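Local coordinates for conserved hypothetical protein, putative anti-sigma factor (Parabacteroides distasonis, PDB 4M0N) that probably acts as an anti-sigma factor of the FecR family, the chain being a C-terminal piece of a longer, membrane-associated protein, at residues Leu35-Val40 against Asp58-Glu63; Gly77-Val82 against Asp88-Gly93; Val98-Tyr101 against Leu106-Val109. The protein carries 1 engineered substitution. All coordinates share one frame; numbering follows the deposited sequence.

Interaction 1. Residues Leu35-Val40 against Asp58-Glu63; sequences LPDGTV and DIRLVE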
loop_
_atom_site.group_PDB
_atom_site.type_symbol
_atom_site.label_atom_id
_atom_site.label_comp_id
_atom_site.label_asym_id
_atom_site.label_seq_id
_atom_site.Cartn_x
_atom_site.Cartn_y
_atom_site.Cartn_z
ATOM N N LEU A 35 -0.896 14.755 12.311
ATOM C CA LEU A 35 -0.951 14.266 13.673
ATOM C C LEU A 35 -0.503 15.315 14.700
ATOM O O LEU A 35 0.093 16.332 14.346
ATOM C CB LEU A 35 -0.097 12.998 13.785
ATOM C CG LEU A 35 -0.606 11.826 12.962
ATOM C CD1 LEU A 35 0.360 10.660 13.059
ATOM C CD2 LEU A 35 -1.991 11.396 13.425
ATOM N N PRO A 36 -0.781 15.069 15.988
ATOM C CA PRO A 36 -0.445 16.043 17.044
ATOM C C PRO A 36 1.025 16.432 17.130
ATOM O O PRO A 36 1.344 17.504 17.653
ATOM C CB PRO A 36 -0.860 15.316 18.325
ATOM C CG PRO A 36 -1.921 14.375 17.891
ATOM C CD PRO A 36 -1.509 13.910 16.536
ATOM N N ASP A 37 1.918 15.556 16.665
ATOM C CA ASP A 37 3.345 15.841 16.655
ATOM C C ASP A 37 3.790 16.565 15.377
ATOM O O ASP A 37 4.984 16.814 15.204
ATOM C CB ASP A 37 4.136 14.524 16.768
ATOM C CG ASP A 37 3.958 13.635 15.551
ATOM O OD1 ASP A 37 2.929 13.801 14.868
ATOM O OD2 ASP A 37 4.854 12.795 15.266
ATOM N N GLY A 38 2.862 16.822 14.455
ATOM C CA GLY A 38 3.210 17.453 13.178
ATOM C C GLY A 38 3.491 16.483 12.038
ATOM O O GLY A 38 3.739 16.902 10.908
ATOM N N THR A 39 3.488 15.179 12.326
ATOM C CA THR A 39 3.622 14.172 11.301
ATOM C C THR A 39 2.442 14.234 10.337
ATOM O O THR A 39 1.297 14.310 10.765
ATOM C CB THR A 39 3.714 12.775 11.955
ATOM O OG1 THR A 39 4.978 12.651 12.624
ATOM C CG2 THR A 39 3.523 11.651 10.904
ATOM N N VAL A 40 2.717 14.183 9.042
ATOM C CA VAL A 40 1.685 14.207 8.029
ATOM C C VAL A 40 1.490 12.777 7.561
ATOM O O VAL A 40 2.469 12.069 7.271
ATOM C CB VAL A 40 2.101 15.060 6.820
ATOM C CG1 VAL A 40 1.054 14.980 5.711
ATOM C CG2 VAL A 40 2.239 16.495 7.265
ATOM N N ASP A 58 6.071 7.593 25.952
ATOM C CA ASP A 58 7.447 7.765 25.460
ATOM C C ASP A 58 7.609 7.365 23.981
ATOM O O ASP A 58 8.710 7.444 23.418
ATOM C CB ASP A 58 8.431 6.948 26.307
ATOM C CG ASP A 58 8.145 5.450 26.267
ATOM O OD1 ASP A 58 6.974 5.058 26.469
ATOM O OD2 ASP A 58 9.090 4.663 26.032
ATOM N N ILE A 59 6.529 6.908 23.362
ATOM C CA ILE A 59 6.562 6.599 21.944
ATOM C C ILE A 59 5.368 7.285 21.318
ATOM O O ILE A 59 4.368 7.563 21.989
ATOM C CB ILE A 59 6.506 5.075 21.668
ATOM C CG1 ILE A 59 5.235 4.461 22.249
ATOM C CG2 ILE A 59 7.724 4.385 22.265
ATOM C CD1 ILE A 59 4.942 3.065 21.731
ATOM N N ARG A 60 5.501 7.612 20.046
ATOM C CA ARG A 60 4.398 8.117 19.277
ATOM C C ARG A 60 3.840 6.919 18.501
ATOM O O ARG A 60 4.386 6.567 17.471
ATOM C CB ARG A 60 4.910 9.171 18.302
ATOM C CG ARG A 60 5.420 10.423 18.987
ATOM C CD ARG A 60 6.059 11.375 17.992
ATOM N NE ARG A 60 7.353 10.904 17.551
ATOM C CZ ARG A 60 8.005 11.344 16.472
ATOM N NH1 ARG A 60 7.479 12.262 15.679
ATOM N NH2 ARG A 60 9.219 10.888 16.190
ATOM N N LEU A 61 2.755 6.324 18.992
ATOM C CA LEU A 61 2.203 5.092 18.416
ATOM C C LEU A 61 0.903 5.316 17.666
ATOM O O LEU A 61 -0.023 5.920 18.196
ATOM C CB LEU A 61 1.929 4.082 19.532
ATOM C CG LEU A 61 1.288 2.755 19.099
ATOM C CD1 LEU A 61 2.302 1.925 18.344
ATOM C CD2 LEU A 61 0.809 2.037 20.348
ATOM N N VAL A 62 0.832 4.813 16.436
ATOM C CA VAL A 62 -0.408 4.743 15.684
ATOM C C VAL A 62 -0.599 3.295 15.202
ATOM O O VAL A 62 0.371 2.508 15.126
ATOM C CB VAL A 62 -0.495 5.784 14.557
ATOM C CG1 VAL A 62 -0.213 7.192 15.097
ATOM C CG2 VAL A 62 0.428 5.449 13.395
ATOM N N GLU A 63 -1.856 2.928 14.981
ATOM C CA GLU A 63 -2.212 1.612 14.452
ATOM C C GLU A 63 -2.863 1.821 13.118
ATOM O O GLU A 63 -3.660 2.745 12.948
ATOM C CB GLU A 63 -3.169 0.846 15.378
ATOM C CG GLU A 63 -2.530 0.353 16.669
ATOM C CD GLU A 63 -3.522 -0.372 17.573
ATOM O OE1 GLU A 63 -4.735 -0.267 17.349
ATOM O OE2 GLU A 63 -3.074 -1.022 18.527
#
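Arg-60, on strand 60-65, and Asp-37, in the type I beta turn from Leu-35 to Gly-38 that links strands 31-34 and 40-43 of the FecR domain, bury the most surface here. NH1 of Arg-60 forms a salt-bridge hydrogen bond to OD2 of Asp-37, 2.7 Å long and bent to 144° at the hydrogen. It uses the anti lone pair of OD2, with the carboxylate and guanidinium planes turned 68° apart. The carboxylate is also held from its own segment: OG1 of Thr-39 gives a 2.6 Å bond to OD2 of Asp-37 on the syn side, tilted out of the carboxylate plane, while N of Thr-39 meets OD1 of Asp-37 at 2.9 Å from above that plane, closing an Asx turn. With CG of Asp-37 between backbone N and carbonyl carbon (chi1 66°), the carboxylate comes within bonding distance of Thr-39. Separately, past the Phe-80 ring, CD1 of Leu-35 meets CG1 of Val-62 at 4.1 Å, an apolar touch next to Tyr-51. The guanidinium has further acceptors in the backbone oxygens of Met-73, Lys-78 and Leu-92. The buried arginine thus has one carboxylate across this contact, and two donors gripping OD2 would be expected to stabilise Asp-37 as the anion.

Interaction 2. Residues Gly77-Val82 against Asp88-Gly93; sequences GKPFIV and DVKVLG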
loop_
_atom_site.group_PDB
_atom_site.type_symbol
_atom_site.label_atom_id
_atom_site.label_comp_id
_atom_site.label_asym_id
_atom_site.label_seq_id
_atom_site.Cartn_x
_atom_site.Cartn_y
_atom_site.Cartn_z
ATOM N N GLY A 77 14.126 11.756 20.625
ATOM C CA GLY A 77 13.721 11.385 21.978
ATOM C C GLY A 77 12.453 10.562 22.078
ATOM O O GLY A 77 12.123 10.085 23.161
ATOM N N LYS A 78 11.748 10.382 20.954
ATOM C CA LYS A 78 10.413 9.814 20.975
ATOM C C LYS A 78 10.170 9.082 19.651
ATOM O O LYS A 78 9.734 9.683 18.674
ATOM C CB LYS A 78 9.391 10.936 21.177
ATOM C CG LYS A 78 8.152 10.538 21.959
ATOM C CD LYS A 78 7.354 11.783 22.326
ATOM C CE LYS A 78 5.932 11.453 22.752
ATOM N NZ LYS A 78 5.143 12.685 23.039
ATOM N N PRO A 79 10.510 7.790 19.604
ATOM C CA PRO A 79 10.313 7.064 18.360
ATOM C C PRO A 79 8.851 7.069 17.952
ATOM O O PRO A 79 7.951 7.134 18.816
ATOM C CB PRO A 79 10.742 5.644 18.708
ATOM C CG PRO A 79 11.668 5.790 19.871
ATOM C CD PRO A 79 11.131 6.955 20.648
ATOM N N PHE A 80 8.629 7.014 16.646
ATOM C CA PHE A 80 7.294 6.934 16.075
ATOM C C PHE A 80 7.115 5.498 15.610
ATOM O O PHE A 80 7.986 4.990 14.926
ATOM C CB PHE A 80 7.223 7.868 14.865
ATOM C CG PHE A 80 5.847 8.054 14.323
ATOM C CD1 PHE A 80 5.277 7.109 13.458
ATOM C CD2 PHE A 80 5.119 9.196 14.642
ATOM C CE1 PHE A 80 3.996 7.305 12.963
ATOM C CE2 PHE A 80 3.835 9.381 14.155
ATOM C CZ PHE A 80 3.273 8.440 13.306
ATOM N N ILE A 81 6.005 4.875 15.981
ATOM C CA ILE A 81 5.743 3.493 15.581
ATOM C C ILE A 81 4.436 3.383 14.826
ATOM O O ILE A 81 3.355 3.774 15.327
ATOM C CB ILE A 81 5.734 2.550 16.784
ATOM C CG1 ILE A 81 7.100 2.540 17.460
ATOM C CG2 ILE A 81 5.311 1.152 16.321
ATOM C CD1 ILE A 81 7.193 1.633 18.670
ATOM N N VAL A 82 4.519 2.853 13.613
ATOM C CA VAL A 82 3.306 2.479 12.898
ATOM C C VAL A 82 3.118 0.984 13.157
ATOM O O VAL A 82 3.919 0.164 12.717
ATOM C CB VAL A 82 3.406 2.736 11.396
ATOM C CG1 VAL A 82 2.138 2.197 10.703
ATOM C CG2 VAL A 82 3.625 4.213 11.108
ATOM N N ASP A 88 5.765 -3.859 13.257
ATOM C CA ASP A 88 5.897 -2.476 13.656
ATOM C C ASP A 88 6.922 -1.801 12.779
ATOM O O ASP A 88 8.018 -2.336 12.554
ATOM C CB ASP A 88 6.402 -2.363 15.095
ATOM C CG ASP A 88 5.351 -2.669 16.160
ATOM O OD1 ASP A 88 4.154 -2.751 15.872
ATOM O OD2 ASP A 88 5.718 -2.732 17.369
ATOM N N VAL A 89 6.624 -0.577 12.357
ATOM C CA VAL A 89 7.598 0.210 11.641
ATOM C C VAL A 89 7.994 1.357 12.552
ATOM O O VAL A 89 7.152 2.194 12.917
ATOM C CB VAL A 89 7.015 0.735 10.321
ATOM C CG1 VAL A 89 8.054 1.549 9.584
ATOM C CG2 VAL A 89 6.466 -0.429 9.509
ATOM N N LYS A 90 9.283 1.414 12.890
ATOM C CA LYS A 90 9.789 2.328 13.917
ATOM C C LYS A 90 10.781 3.319 13.336
ATOM O O LYS A 90 11.725 2.919 12.641
ATOM C CB LYS A 90 10.446 1.476 14.964
ATOM C CG LYS A 90 10.927 2.213 16.183
ATOM C CD LYS A 90 11.443 1.198 17.191
ATOM C CE LYS A 90 11.786 1.872 18.499
ATOM N NZ LYS A 90 12.913 2.829 18.326
ATOM N N VAL A 91 10.556 4.606 13.561
ATOM C CA VAL A 91 11.461 5.597 13.057
ATOM C C VAL A 91 11.699 6.669 14.114
ATOM O O VAL A 91 10.917 6.809 15.066
ATOM C CB VAL A 91 10.997 6.278 11.750
ATOM C CG1 VAL A 91 10.622 5.261 10.673
ATOM C CG2 VAL A 91 9.865 7.263 11.993
ATOM N N LEU A 92 12.748 7.457 13.909
ATOM C CA LEU A 92 12.886 8.709 14.646
ATOM C C LEU A 92 12.420 9.901 13.811
ATOM O O LEU A 92 11.812 10.838 14.314
ATOM C CB LEU A 92 14.336 8.909 15.061
ATOM C CG LEU A 92 14.978 7.769 15.838
ATOM C CD1 LEU A 92 16.412 8.173 16.182
ATOM C CD2 LEU A 92 14.209 7.448 17.106
ATOM N N GLY A 93 12.740 9.854 12.529
ATOM C CA GLY A 93 12.342 10.886 11.582
ATOM C C GLY A 93 12.612 10.271 10.240
ATOM O O GLY A 93 13.732 9.929 9.951
#
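Lys-90 runs alongside strand 80-83, on the same face of the sheet as its non-hydrogen-bonded partner Ile-81. Its CB leads to CG, which sits 4.0 Å from CG1 of Ile-81. With CG anti to the backbone N (chi1 -175°) and the chain straight as far as CE, the methylenes travel toward Pro-79. CE comes within 3.9 Å of CB of Pro-79. The last torsion bends, and NZ ends 3.6 Å from CG of Pro-79; the two side chains lie side by side and point the same way. Cut back to alanine, this position would probably leave the CB and CG side of Pro-79 uncovered and CG1 of Ile-81 without its aliphatic neighbour on the adjoining strand. Leu-92 adds a second neighbour at the same ring carbon, its CD2 lying 4.1 Å from CG of Pro-79. Farther along, CG2 of Ile-81 packs on CG of Asp-88 at 3.8 Å; the carboxylate itself pairs with Arg-83.

Beneath these side chains the backbones are zipped at two hydrogen-bonded pairs, Phe-80 with Val-91 and Val-82 with Val-89, each joined by two N-H to O bonds. Phe-80 N to Val-91 O is 2.8 Å, nearly straight at 170°. These four side chains occupy the face opposite Lys-90, where CB of Phe-80 touches CG2 of Val-91 at 3.9 Å before the ring turns off toward strands 60-65 and 67-72. Lys-90 and Asp-88 continue the ladder by backbone bonds to strand 116-120. The arrangement is that of an antiparallel beta hairpin, strands 80-83 and 88-91, in the middle of a mixed sheet of the FecR domain.

Interaction 3. Residues Val98-Tyr101 against Leu106-Val109; sequences VKAY and LMAV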
loop_
_atom_site.group_PDB
_atom_site.type_symbol
_atom_site.label_atom_id
_atom_site.label_comp_id
_atom_site.label_asym_id
_atom_site.label_seq_id
_atom_site.Cartn_x
_atom_site.Cartn_y
_atom_site.Cartn_z
ATOM N N VAL A 98 3.668 2.477 3.988
ATOM C CA VAL A 98 3.321 1.184 4.555
ATOM C C VAL A 98 2.054 0.739 3.855
ATOM O O VAL A 98 1.016 1.393 3.941
ATOM C CB VAL A 98 3.038 1.278 6.060
ATOM C CG1 VAL A 98 2.722 -0.072 6.600
ATOM C CG2 VAL A 98 4.224 1.892 6.804
ATOM N N LYS A 99 2.182 -0.353 3.129
ATOM C CA LYS A 99 1.038 -0.922 2.405
ATOM C C LYS A 99 0.735 -2.236 3.063
ATOM O O LYS A 99 1.490 -3.220 2.910
ATOM C CB LYS A 99 1.345 -1.098 0.935
ATOM C CG LYS A 99 0.120 -1.558 0.173
ATOM C CD LYS A 99 0.413 -1.692 -1.283
ATOM C CE LYS A 99 -0.850 -2.159 -1.994
ATOM N NZ LYS A 99 -0.579 -2.044 -3.444
ATOM N N ALA A 100 -0.380 -2.300 3.792
ATOM C CA ALA A 100 -0.694 -3.447 4.670
ATOM C C ALA A 100 -2.192 -3.671 4.741
ATOM O O ALA A 100 -2.782 -3.670 5.787
ATOM C CB ALA A 100 -0.102 -3.241 6.067
ATOM N N TYR A 101 -2.798 -3.822 3.587
ATOM C CA TYR A 101 -4.228 -4.107 3.506
ATOM C C TYR A 101 -4.437 -5.543 3.997
ATOM O O TYR A 101 -3.793 -6.509 3.529
ATOM C CB TYR A 101 -4.751 -3.977 2.073
ATOM C CG TYR A 101 -4.842 -2.571 1.578
ATOM C CD1 TYR A 101 -5.932 -1.765 1.889
ATOM C CD2 TYR A 101 -3.836 -2.031 0.798
ATOM C CE1 TYR A 101 -6.029 -0.464 1.430
ATOM C CE2 TYR A 101 -3.939 -0.752 0.325
ATOM C CZ TYR A 101 -5.011 0.034 0.650
ATOM O OH TYR A 101 -5.083 1.302 0.154
ATOM N N LEU A 106 0.149 -9.452 0.015
ATOM C CA LEU A 106 1.423 -8.843 0.344
ATOM C C LEU A 106 1.290 -7.623 1.223
ATOM O O LEU A 106 0.291 -6.895 1.141
ATOM C CB LEU A 106 2.170 -8.429 -0.915
ATOM C CG LEU A 106 2.386 -9.465 -2.010
ATOM C CD1 LEU A 106 2.970 -8.825 -3.267
ATOM C CD2 LEU A 106 3.308 -10.538 -1.478
ATOM N N MET A 107 2.307 -7.406 2.059
ATOM C CA MET A 107 2.495 -6.187 2.804
ATOM C C MET A 107 3.882 -5.639 2.449
ATOM O O MET A 107 4.795 -6.402 2.211
ATOM C CB MET A 107 2.383 -6.509 4.287
ATOM C CG MET A 107 2.665 -5.399 5.242
ATOM S SD MET A 107 4.364 -5.300 5.808
ATOM C CE MET A 107 4.051 -4.122 7.124
ATOM N N ALA A 108 3.996 -4.331 2.314
ATOM C CA ALA A 108 5.284 -3.742 1.955
ATOM C C ALA A 108 5.514 -2.419 2.632
ATOM O O ALA A 108 4.604 -1.571 2.729
ATOM C CB ALA A 108 5.420 -3.548 0.458
ATOM N N VAL A 109 6.760 -2.236 3.076
ATOM C CA VAL A 109 7.230 -0.982 3.625
ATOM C C VAL A 109 8.349 -0.461 2.738
ATOM O O VAL A 109 9.278 -1.187 2.415
ATOM C CB VAL A 109 7.766 -1.175 5.063
ATOM C CG1 VAL A 109 8.339 0.111 5.625
ATOM C CG2 VAL A 109 6.659 -1.744 5.954
HETATM O O HOH W 1 -1.345 -4.588 1.075
HETATM O O HOH W 2 -1.036 -6.854 3.661
#
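Met-107 packs on Ala-100 where strands 94-100 and 106-111 form an antiparallel beta hairpin of the FecR domain. CG of Met-107 touches CB of Ala-100 at 3.6 Å. Placed anti to the backbone N (chi1 175°), CG is set against that methyl, and a bend at chi2 carries CE of Met-107 to 4.3 Å from CG1 of Val-98. That same CG1 meets CG2 of Val-109, its non-hydrogen-bonded partner, so one methyl of Val-98 has two apolar neighbours on the facing strand. Thr-84 and Gln-86 also touch Met-107.

Lys-99 and Ala-108 project from the opposite face as a hydrogen-bonded pair. CB of Lys-99 passes 3.8 Å from the carbonyl O of Ala-108, but the extended lysine chain then leads away to a salt bridge with Asp-173. The backbones are bound twice: Lys-99 N to Ala-108 O at 2.7 Å and 172°, and Ala-108 N back to Lys-99 O. Past Ala-100 and Met-107 the strands part, and Tyr-101 OH bonds Ala-45 O. Two waters take over the link: one accepts from Tyr-101 N at 3.0 Å and lies 2.8 Å from Leu-106 O, the other sits 2.8 Å from both Tyr-101 O and Leu-106 O.

Overall arrangement
Interactions 1 and 2 sit side by side in one mixed sheet, where strands 60-65 and 80-83 are neighbours: Arg-60 O is 2.8 Å from Ile-81 N, and the Phe-80 ring reaches Asp-37. Interaction 3 belongs to the other, antiparallel sheet, nearer the centre of the chain, and meets interaction 2 through Val-89 against Val-98 and Val-109, apolar packing from sheet to sheet. Interaction 1 is mostly buried yet held chiefly by charge, joining a turn to a strand with no backbone bond between them. The two hairpins rest on backbone ladders, each with a buried apolar face and a more exposed one bearing a lysine. Interactions 1 and 3 do not touch.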